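PDB 1ZB1: vacuolar-sorting protein BRO1 from Saccharomyces cerevisiae, which acts, here represented by its BRO1 domain, in multivesicular body sorting, recruiting the deubiquitinase DOA4 to endosomes so that cargo is deubiquitinated before entering intralumenal vesicles. Local coordinates for residues H54-A59 with A119-C124; D17-D22 with G110-Q115; L21-G26 with L73-F78. All coordinates share one frame; numbering follows the deposited sequence.

Contact 1: residues H54-A59 with A119-C124; sequences HLRNNA and AFEKSC
Arg56 and Glu121 reach toward each other from two helices and form a buried salt bridge. The arginine grips the carboxylate side-on, using NE and NH2. NE gives the shorter bond, 2.7 Å to Glu121 OE2, with an N-H...O angle of 169°. NH2 of Arg56 bonds to OE1 of Glu121 at 3.3 Å, also almost straight. Each carboxylate oxygen accepts through its syn lone pair. The guanidinium and carboxylate planes are only 11° apart, so the two groups are nearly coplanar. The Arg56 chain is extended as far as NE. The Glu121 chain bends at chi2 (82°) to present both oxygens.

Hydrogen bonds to other parts of the chain hold both groups in place. NH2 of Arg56 also bonds Thr18 OG1, and NH1 bonds Glu19 O. On the acid, OE1 bonds Trp99 NE1 and OE2 bonds Tyr75 OH. The buried charges are thus met by several polar partners, which would be expected to fix the rotation of both flat groups.

Packing between the two segments themselves is slight; their closest CA atoms, those of Arg56 and Glu121, are 10.8 Å apart. The salt bridge spans this gap between helix 46-58 and helix 118-139. Tyr75 of helix 65-86 and Trp99 of strand 97-100 pack against the arginine.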
loop_
_atom_site.group_PDB
_atom_site.type_symbol
_atom_site.label_atom_id
_atom_site.label_comp_id
_atom_site.label_asym_id
_atom_site.label_seq_id
_atom_site.Cartn_x
_atom_site.Cartn_y
_atom_site.Cartn_z
ATOM N N HIS A 54 9.960 -27.003 -2.288
ATOM C CA HIS A 54 10.799 -26.087 -3.056
ATOM C C HIS A 54 10.072 -24.752 -3.295
ATOM O O HIS A 54 10.667 -23.676 -3.201
ATOM C CB HIS A 54 11.154 -26.722 -4.402
ATOM C CG HIS A 54 12.330 -26.088 -5.075
ATOM N ND1 HIS A 54 12.490 -26.079 -6.444
ATOM C CD2 HIS A 54 13.417 -25.460 -4.565
ATOM C CE1 HIS A 54 13.624 -25.472 -6.749
ATOM N NE2 HIS A 54 14.205 -25.086 -5.627
ATOM N N LEU A 55 8.778 -24.833 -3.600
ATOM C CA LEU A 55 7.973 -23.642 -3.853
ATOM C C LEU A 55 8.004 -22.690 -2.657
ATOM O O LEU A 55 8.198 -21.487 -2.829
ATOM C CB LEU A 55 6.528 -24.038 -4.169
ATOM C CG LEU A 55 5.511 -22.904 -4.304
ATOM C CD1 LEU A 55 5.895 -21.994 -5.472
ATOM C CD2 LEU A 55 4.105 -23.492 -4.513
ATOM N N ARG A 56 7.830 -23.222 -1.448
ATOM C CA ARG A 56 7.849 -22.373 -0.254
ATOM C C ARG A 56 9.216 -21.726 -0.077
ATOM O O ARG A 56 9.319 -20.562 0.315
ATOM C CB ARG A 56 7.499 -23.169 1.011
ATOM C CG ARG A 56 7.458 -22.294 2.295
ATOM C CD ARG A 56 7.100 -23.113 3.548
ATOM N NE ARG A 56 6.653 -22.278 4.665
ATOM C CZ ARG A 56 7.452 -21.591 5.478
ATOM N NH1 ARG A 56 8.770 -21.623 5.323
ATOM N NH2 ARG A 56 6.926 -20.860 6.454
ATOM N N ASN A 57 10.279 -22.472 -0.356
ATOM C CA ASN A 57 11.597 -21.878 -0.219
ATOM C C ASN A 57 11.748 -20.748 -1.234
ATOM O O ASN A 57 12.304 -19.692 -0.916
ATOM C CB ASN A 57 12.695 -22.937 -0.393
ATOM C CG ASN A 57 12.816 -23.844 0.820
ATOM O OD1 ASN A 57 12.759 -23.377 1.955
ATOM N ND2 ASN A 57 12.996 -25.137 0.587
ATOM N N ASN A 58 11.223 -20.941 -2.444
ATOM C CA ASN A 58 11.328 -19.891 -3.466
ATOM C C ASN A 58 10.439 -18.671 -3.212
ATOM O O ASN A 58 10.669 -17.602 -3.773
ATOM C CB ASN A 58 11.048 -20.459 -4.864
ATOM C CG ASN A 58 12.165 -21.369 -5.351
ATOM O OD1 ASN A 58 13.311 -21.245 -4.909
ATOM N ND2 ASN A 58 11.845 -22.272 -6.277
ATOM N N ALA A 59 9.426 -18.820 -2.362
ATOM C CA ALA A 59 8.548 -17.694 -2.046
ATOM C C ALA A 59 9.220 -16.853 -0.964
ATOM O O ALA A 59 8.739 -15.776 -0.595
ATOM C CB ALA A 59 7.206 -18.203 -1.542
ATOM N N ALA A 119 -4.354 -20.428 8.914
ATOM C CA ALA A 119 -4.592 -18.983 8.887
ATOM C C ALA A 119 -3.312 -18.188 9.158
ATOM O O ALA A 119 -3.114 -17.105 8.594
ATOM C CB ALA A 119 -5.668 -18.598 9.916
ATOM N N PHE A 120 -2.450 -18.708 10.030
ATOM C CA PHE A 120 -1.196 -18.026 10.350
ATOM C C PHE A 120 -0.286 -18.035 9.110
ATOM O O PHE A 120 0.209 -16.988 8.689
ATOM C CB PHE A 120 -0.498 -18.728 11.528
ATOM C CG PHE A 120 0.780 -18.056 11.984
ATOM C CD1 PHE A 120 0.795 -16.706 12.326
ATOM C CD2 PHE A 120 1.961 -18.787 12.108
ATOM C CE1 PHE A 120 1.963 -16.086 12.787
ATOM C CE2 PHE A 120 3.142 -18.176 12.571
ATOM C CZ PHE A 120 3.137 -16.823 12.910
ATOM N N GLU A 121 -0.086 -19.212 8.521
ATOM C CA GLU A 121 0.766 -19.343 7.329
ATOM C C GLU A 121 0.200 -18.497 6.172
ATOM O O GLU A 121 0.952 -17.828 5.460
ATOM C CB GLU A 121 0.893 -20.824 6.920
ATOM C CG GLU A 121 1.779 -21.090 5.682
ATOM C CD GLU A 121 3.277 -21.127 5.982
ATOM O OE1 GLU A 121 3.729 -20.461 6.931
ATOM O OE2 GLU A 121 4.013 -21.826 5.248
ATOM N N LYS A 122 -1.124 -18.501 6.014
ATOM C CA LYS A 122 -1.790 -17.721 4.970
ATOM C C LYS A 122 -1.626 -16.215 5.164
ATOM O O LYS A 122 -1.194 -15.506 4.255
ATOM C CB LYS A 122 -3.296 -18.031 4.937
ATOM C CG LYS A 122 -3.675 -19.306 4.211
ATOM C CD LYS A 122 -5.126 -19.706 4.497
ATOM C CE LYS A 122 -6.109 -18.583 4.175
ATOM N NZ LYS A 122 -7.528 -19.009 4.359
ATOM N N SER A 123 -1.988 -15.725 6.346
ATOM C CA SER A 123 -1.903 -14.297 6.628
ATOM C C SER A 123 -0.493 -13.743 6.437
ATOM O O SER A 123 -0.320 -12.662 5.860
ATOM C CB SER A 123 -2.404 -14.000 8.056
ATOM O OG SER A 123 -1.625 -14.663 9.036
ATOM N N CYS A 124 0.512 -14.474 6.910
ATOM C CA CYS A 124 1.891 -14.009 6.774
ATOM C C CYS A 124 2.323 -13.968 5.302
ATOM O O CYS A 124 2.984 -13.024 4.861
ATOM C CB CYS A 124 2.833 -14.894 7.590
ATOM S SG CYS A 124 2.697 -14.635 9.390
#

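Contact 2: residues D17-D22 with G110-Q115; sequences DTEKLD and GLKYTQ
Glu19 and Lys112 meet at the surface through a single salt bridge. Lys112 NZ donates to Glu19 OE1 at 2.5 Å, which is short for such a pair, so the exact length deserves caution. The ammonium comes to the syn side of this oxygen, 32° out of the carboxylate plane. The other carboxylate oxygen, Glu19 OE2, is 3.9 Å from NZ of Lys112, so the contact is one-sided. CD and CE of Lys112 also lie beside Glu19 OE1, each at 3.6 Å.

The two side chains cross at about a right angle. Both run extended beyond CG, which lets Lys112 (chi1 61°) span strand 97-100 and reach Glu19 OE1.

The next shell sets the two backbones. Strand 97-100 lies between the segments. On one side it makes backbone hydrogen bonds with Asp17 and Glu19, through Tyr100 and Thr98. On the other side its Trp99 and Phe97 pair with Tyr113 and Gln115. The Glu19 side chain rests on Thr98 and Tyr100. The salt bridge therefore reaches over this intervening strand.

Further along 17-22, Lys20 folds back and its NZ bonds Leu21 O at 3.1 Å, from above the carbonyl plane. The same NZ also forms a salt bridge with Asp53 of helix 46-58.

This is a surface ion pair between the loop before helix 23-34 and strand 112-115, reaching across strand 97-100. Strands 97-100 and 112-115 form a small antiparallel sheet, and the loop runs along it, within the otherwise mainly helical BRO1 domain.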
loop_
_atom_site.group_PDB
_atom_site.type_symbol
_atom_site.label_atom_id
_atom_site.label_comp_id
_atom_site.label_asym_id
_atom_site.label_seq_id
_atom_site.Cartn_x
_atom_site.Cartn_y
_atom_site.Cartn_z
ATOM N N ASP A 17 10.289 -12.307 7.701
ATOM C CA ASP A 17 11.142 -13.460 7.442
ATOM C C ASP A 17 10.486 -14.710 8.031
ATOM O O ASP A 17 9.603 -14.610 8.879
ATOM C CB ASP A 17 12.533 -13.274 8.064
ATOM C CG ASP A 17 13.302 -12.119 7.446
ATOM O OD1 ASP A 17 13.067 -11.814 6.259
ATOM O OD2 ASP A 17 14.152 -11.519 8.140
ATOM N N THR A 18 10.915 -15.880 7.569
ATOM C CA THR A 18 10.376 -17.147 8.057
ATOM C C THR A 18 11.486 -18.182 8.124
ATOM O O THR A 18 12.497 -18.070 7.431
ATOM C CB THR A 18 9.273 -17.697 7.126
ATOM O OG1 THR A 18 8.724 -18.897 7.683
ATOM C CG2 THR A 18 9.855 -18.030 5.734
ATOM N N GLU A 19 11.303 -19.197 8.955
ATOM C CA GLU A 19 12.305 -20.245 9.055
ATOM C C GLU A 19 12.026 -21.312 8.009
ATOM O O GLU A 19 10.874 -21.545 7.639
ATOM C CB GLU A 19 12.297 -20.873 10.455
ATOM C CG GLU A 19 12.798 -19.917 11.525
ATOM C CD GLU A 19 13.093 -20.596 12.842
ATOM O OE1 GLU A 19 13.680 -19.925 13.721
ATOM O OE2 GLU A 19 12.741 -21.789 13.001
ATOM N N LYS A 20 13.086 -21.942 7.513
ATOM C CA LYS A 20 12.934 -22.996 6.525
ATOM C C LYS A 20 12.039 -24.089 7.114
ATOM O O LYS A 20 12.276 -24.570 8.220
ATOM C CB LYS A 20 14.313 -23.549 6.152
ATOM C CG LYS A 20 14.317 -24.962 5.585
ATOM C CD LYS A 20 13.488 -25.098 4.325
ATOM C CE LYS A 20 13.511 -26.554 3.849
ATOM N NZ LYS A 20 12.615 -26.812 2.701
ATOM N N LEU A 21 10.997 -24.458 6.380
ATOM C CA LEU A 21 10.069 -25.492 6.829
ATOM C C LEU A 21 10.250 -26.720 5.936
ATOM O O LEU A 21 10.320 -26.596 4.714
ATOM C CB LEU A 21 8.634 -24.978 6.709
ATOM C CG LEU A 21 7.472 -25.817 7.241
ATOM C CD1 LEU A 21 7.392 -25.681 8.759
ATOM C CD2 LEU A 21 6.169 -25.323 6.615
ATOM N N ASP A 22 10.326 -27.902 6.533
ATOM C CA ASP A 22 10.494 -29.116 5.736
ATOM C C ASP A 22 9.149 -29.796 5.505
ATOM O O ASP A 22 8.700 -30.592 6.330
ATOM C CB ASP A 22 11.460 -30.085 6.430
ATOM C CG ASP A 22 11.774 -31.307 5.578
ATOM O OD1 ASP A 22 12.722 -32.045 5.915
ATOM O OD2 ASP A 22 11.072 -31.534 4.572
ATOM N N GLY A 110 14.114 -9.659 16.349
ATOM C CA GLY A 110 14.106 -11.101 16.160
ATOM C C GLY A 110 12.941 -11.777 16.859
ATOM O O GLY A 110 13.073 -12.887 17.376
ATOM N N LEU A 111 11.793 -11.109 16.875
ATOM C CA LEU A 111 10.605 -11.658 17.522
ATOM C C LEU A 111 9.864 -12.589 16.560
ATOM O O LEU A 111 9.391 -12.162 15.505
ATOM C CB LEU A 111 9.682 -10.527 17.970
ATOM C CG LEU A 111 8.619 -10.905 19.006
ATOM C CD1 LEU A 111 9.309 -11.497 20.235
ATOM C CD2 LEU A 111 7.804 -9.674 19.399
ATOM N N LYS A 112 9.765 -13.862 16.928
ATOM C CA LYS A 112 9.094 -14.841 16.083
ATOM C C LYS A 112 8.045 -15.659 16.827
ATOM O O LYS A 112 8.072 -15.759 18.056
ATOM C CB LYS A 112 10.120 -15.796 15.471
ATOM C CG LYS A 112 10.901 -16.596 16.493
ATOM C CD LYS A 112 11.693 -17.712 15.830
ATOM C CE LYS A 112 12.496 -18.497 16.851
ATOM N NZ LYS A 112 13.278 -19.579 16.200
ATOM N N TYR A 113 7.133 -16.250 16.060
ATOM C CA TYR A 113 6.072 -17.081 16.606
ATOM C C TYR A 113 5.920 -18.337 15.759
ATOM O O TYR A 113 6.185 -18.325 14.546
ATOM C CB TYR A 113 4.740 -16.328 16.593
ATOM C CG TYR A 113 4.759 -15.003 17.314
ATOM C CD1 TYR A 113 4.622 -14.938 18.706
ATOM C CD2 TYR A 113 4.918 -13.809 16.606
ATOM C CE1 TYR A 113 4.642 -13.707 19.378
ATOM C CE2 TYR A 113 4.940 -12.572 17.265
ATOM C CZ TYR A 113 4.800 -12.528 18.648
ATOM O OH TYR A 113 4.791 -11.307 19.290
ATOM N N THR A 114 5.496 -19.417 16.405
ATOM C CA THR A 114 5.254 -20.687 15.725
ATOM C C THR A 114 3.801 -21.033 16.042
ATOM O O THR A 114 3.396 -21.019 17.208
ATOM C CB THR A 114 6.189 -21.803 16.251
ATOM O OG1 THR A 114 7.549 -21.483 15.926
ATOM C CG2 THR A 114 5.825 -23.146 15.629
ATOM N N GLN A 115 3.013 -21.300 15.005
ATOM C CA GLN A 115 1.600 -21.635 15.175
ATOM C C GLN A 115 1.233 -22.625 14.067
ATOM O O GLN A 115 1.705 -22.497 12.929
ATOM C CB GLN A 115 0.749 -20.351 15.107
ATOM C CG GLN A 115 -0.756 -20.557 15.299
ATOM C CD GLN A 115 -1.501 -19.264 15.641
ATOM O OE1 GLN A 115 -2.563 -18.974 15.081
ATOM N NE2 GLN A 115 -0.955 -18.499 16.569
#

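Contact 3: residues L21-G26 with L73-F78; sequences LDWKKG and LKYYSF
Tyr75 OH has two polar partners, Trp23 across this contact and Glu121 of helix 118-139. Trp23 NE1 donates to Tyr75 OH at 3.1 Å, with an N-H...O angle of 154°. The hydroxyl lies almost exactly in the indole plane, at its edge. The ring of Tyr75 is carried out from its helix with CG opposite the backbone N (chi1 -175°), which brings the hydroxyl to the indole.

Phe78, one turn later, meets the same indole differently. The edge of its ring points toward the face of the six-membered ring of Trp23, a T-shaped pair with planes at 81° and centroids 5.6 Å apart. The closest atoms are Trp23 CZ2 and Phe78 CE2, at 4.0 Å. Leu21 CD2 lies 3.7 Å above the other face of the Trp23 indole, offset toward its rim. The tryptophan is thus held by its N-H and touched on both faces. Phe78 also meets Tyr364 and Tyr368 of helix 349-371.

Asp22 sits just before Trp23 and caps the helix, its OD2 accepting from Lys25 N at 2.9 Å. This is an N-cap at the start of helix 23-34. The first residue after it, Trp23, joins that start to helix 65-86 by one hydrogen bond and a T-shaped aromatic pair, in a buried contact of the mainly helical BRO1 domain.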
loop_
_atom_site.group_PDB
_atom_site.type_symbol
_atom_site.label_atom_id
_atom_site.label_comp_id
_atom_site.label_asym_id
_atom_site.label_seq_id
_atom_site.Cartn_x
_atom_site.Cartn_y
_atom_site.Cartn_z
ATOM N N LEU A 21 10.997 -24.458 6.380
ATOM C CA LEU A 21 10.069 -25.492 6.829
ATOM C C LEU A 21 10.250 -26.720 5.936
ATOM O O LEU A 21 10.320 -26.596 4.714
ATOM C CB LEU A 21 8.634 -24.978 6.709
ATOM C CG LEU A 21 7.472 -25.817 7.241
ATOM C CD1 LEU A 21 7.392 -25.681 8.759
ATOM C CD2 LEU A 21 6.169 -25.323 6.615
ATOM N N ASP A 22 10.326 -27.902 6.533
ATOM C CA ASP A 22 10.494 -29.116 5.736
ATOM C C ASP A 22 9.149 -29.796 5.505
ATOM O O ASP A 22 8.700 -30.592 6.330
ATOM C CB ASP A 22 11.460 -30.085 6.430
ATOM C CG ASP A 22 11.774 -31.307 5.578
ATOM O OD1 ASP A 22 12.722 -32.045 5.915
ATOM O OD2 ASP A 22 11.072 -31.534 4.572
ATOM N N TRP A 23 8.506 -29.477 4.381
ATOM C CA TRP A 23 7.214 -30.072 4.060
ATOM C C TRP A 23 7.318 -31.588 3.863
ATOM O O TRP A 23 6.391 -32.314 4.201
ATOM C CB TRP A 23 6.611 -29.438 2.797
ATOM C CG TRP A 23 5.661 -28.292 3.064
ATOM C CD1 TRP A 23 5.898 -26.963 2.861
ATOM C CD2 TRP A 23 4.320 -28.388 3.564
ATOM N NE1 TRP A 23 4.783 -26.221 3.198
ATOM C CE2 TRP A 23 3.802 -27.071 3.632
ATOM C CE3 TRP A 23 3.505 -29.457 3.957
ATOM C CZ2 TRP A 23 2.503 -26.796 4.080
ATOM C CZ3 TRP A 23 2.208 -29.181 4.402
ATOM C CH2 TRP A 23 1.725 -27.860 4.458
ATOM N N LYS A 24 8.435 -32.059 3.312
ATOM C CA LYS A 24 8.620 -33.493 3.094
ATOM C C LYS A 24 8.612 -34.241 4.426
ATOM O O LYS A 24 7.822 -35.161 4.631
ATOM C CB LYS A 24 9.932 -33.758 2.346
ATOM C CG LYS A 24 9.989 -33.116 0.968
ATOM C CD LYS A 24 11.352 -33.282 0.302
ATOM C CE LYS A 24 11.598 -34.718 -0.123
ATOM N NZ LYS A 24 12.912 -34.882 -0.814
ATOM N N LYS A 25 9.488 -33.838 5.336
ATOM C CA LYS A 25 9.563 -34.476 6.646
ATOM C C LYS A 25 8.267 -34.288 7.434
ATOM O O LYS A 25 7.779 -35.220 8.073
ATOM C CB LYS A 25 10.735 -33.901 7.445
ATOM C CG LYS A 25 10.842 -34.432 8.867
ATOM C CD LYS A 25 12.012 -33.792 9.604
ATOM C CE LYS A 25 12.053 -34.221 11.064
ATOM N NZ LYS A 25 13.141 -33.543 11.824
ATOM N N GLY A 26 7.713 -33.081 7.379
ATOM C CA GLY A 26 6.489 -32.788 8.109
ATOM C C GLY A 26 5.275 -33.563 7.642
ATOM O O GLY A 26 4.459 -34.004 8.450
ATOM N N LEU A 73 2.031 -16.113 -4.733
ATOM C CA LEU A 73 0.632 -16.263 -5.145
ATOM C C LEU A 73 0.322 -17.749 -5.344
ATOM O O LEU A 73 -0.757 -18.218 -4.982
ATOM C CB LEU A 73 0.351 -15.515 -6.456
ATOM C CG LEU A 73 -0.128 -14.060 -6.540
ATOM C CD1 LEU A 73 -0.710 -13.596 -5.226
ATOM C CD2 LEU A 73 1.015 -13.168 -6.987
ATOM N N LYS A 74 1.266 -18.487 -5.928
ATOM C CA LYS A 74 1.071 -19.920 -6.143
ATOM C C LYS A 74 1.055 -20.677 -4.815
ATOM O O LYS A 74 0.253 -21.605 -4.616
ATOM C CB LYS A 74 2.173 -20.479 -7.057
ATOM C CG LYS A 74 2.050 -19.987 -8.497
ATOM C CD LYS A 74 3.085 -20.616 -9.428
ATOM C CE LYS A 74 2.793 -20.224 -10.882
ATOM N NZ LYS A 74 3.815 -20.714 -11.849
ATOM N N TYR A 75 1.932 -20.283 -3.899
ATOM C CA TYR A 75 1.969 -20.943 -2.597
ATOM C C TYR A 75 0.686 -20.627 -1.816
ATOM O O TYR A 75 0.154 -21.498 -1.133
ATOM C CB TYR A 75 3.207 -20.511 -1.795
ATOM C CG TYR A 75 3.370 -21.265 -0.485
ATOM C CD1 TYR A 75 3.415 -22.659 -0.466
ATOM C CD2 TYR A 75 3.437 -20.586 0.736
ATOM C CE1 TYR A 75 3.509 -23.364 0.737
ATOM C CE2 TYR A 75 3.540 -21.285 1.949
ATOM C CZ TYR A 75 3.569 -22.671 1.937
ATOM O OH TYR A 75 3.622 -23.377 3.116
ATOM N N TYR A 76 0.189 -19.393 -1.907
ATOM C CA TYR A 76 -1.050 -19.043 -1.199
ATOM C C TYR A 76 -2.182 -19.910 -1.758
ATOM O O TYR A 76 -3.015 -20.427 -1.000
ATOM C CB TYR A 76 -1.412 -17.560 -1.383
ATOM C CG TYR A 76 -2.516 -17.079 -0.441
ATOM C CD1 TYR A 76 -2.205 -16.482 0.781
ATOM C CD2 TYR A 76 -3.865 -17.260 -0.757
ATOM C CE1 TYR A 76 -3.208 -16.073 1.671
ATOM C CE2 TYR A 76 -4.882 -16.861 0.125
ATOM C CZ TYR A 76 -4.546 -16.267 1.336
ATOM O OH TYR A 76 -5.541 -15.859 2.208
ATOM N N SER A 77 -2.206 -20.081 -3.079
ATOM C CA SER A 77 -3.243 -20.903 -3.705
ATOM C C SER A 77 -3.230 -22.300 -3.103
ATOM O O SER A 77 -4.283 -22.859 -2.803
ATOM C CB SER A 77 -3.046 -20.998 -5.225
ATOM O OG SER A 77 -3.278 -19.744 -5.846
ATOM N N PHE A 78 -2.038 -22.862 -2.927
ATOM C CA PHE A 78 -1.903 -24.195 -2.343
ATOM C C PHE A 78 -2.562 -24.213 -0.970
ATOM O O PHE A 78 -3.304 -25.134 -0.629
ATOM C CB PHE A 78 -0.428 -24.571 -2.175
ATOM C CG PHE A 78 -0.221 -25.797 -1.325
ATOM C CD1 PHE A 78 -0.364 -27.070 -1.868
ATOM C CD2 PHE A 78 0.037 -25.677 0.039
ATOM C CE1 PHE A 78 -0.253 -28.211 -1.067
ATOM C CE2 PHE A 78 0.148 -26.812 0.845
ATOM C CZ PHE A 78 0.000 -28.079 0.290
#

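From the N terminus, residues 17-26 begin two of the contacts. Contact 3 closes the shorter loop, from 21-26 to 73-78, and brings helix 23-34 to helix 65-86. Contact 2 closes a longer one, from 17-22 to 110-115, and joins the loop before helix 23-34 to strand 112-115. Contact 1 starts at 54-59, within both loops, and ends beyond them at 119-124, so it crosses each. Its centre is about 6 Å from that of contact 3 and about 10 Å from that of contact 2. Together the three tie the N-terminal loop, four helices and the small sheet into one end of the domain.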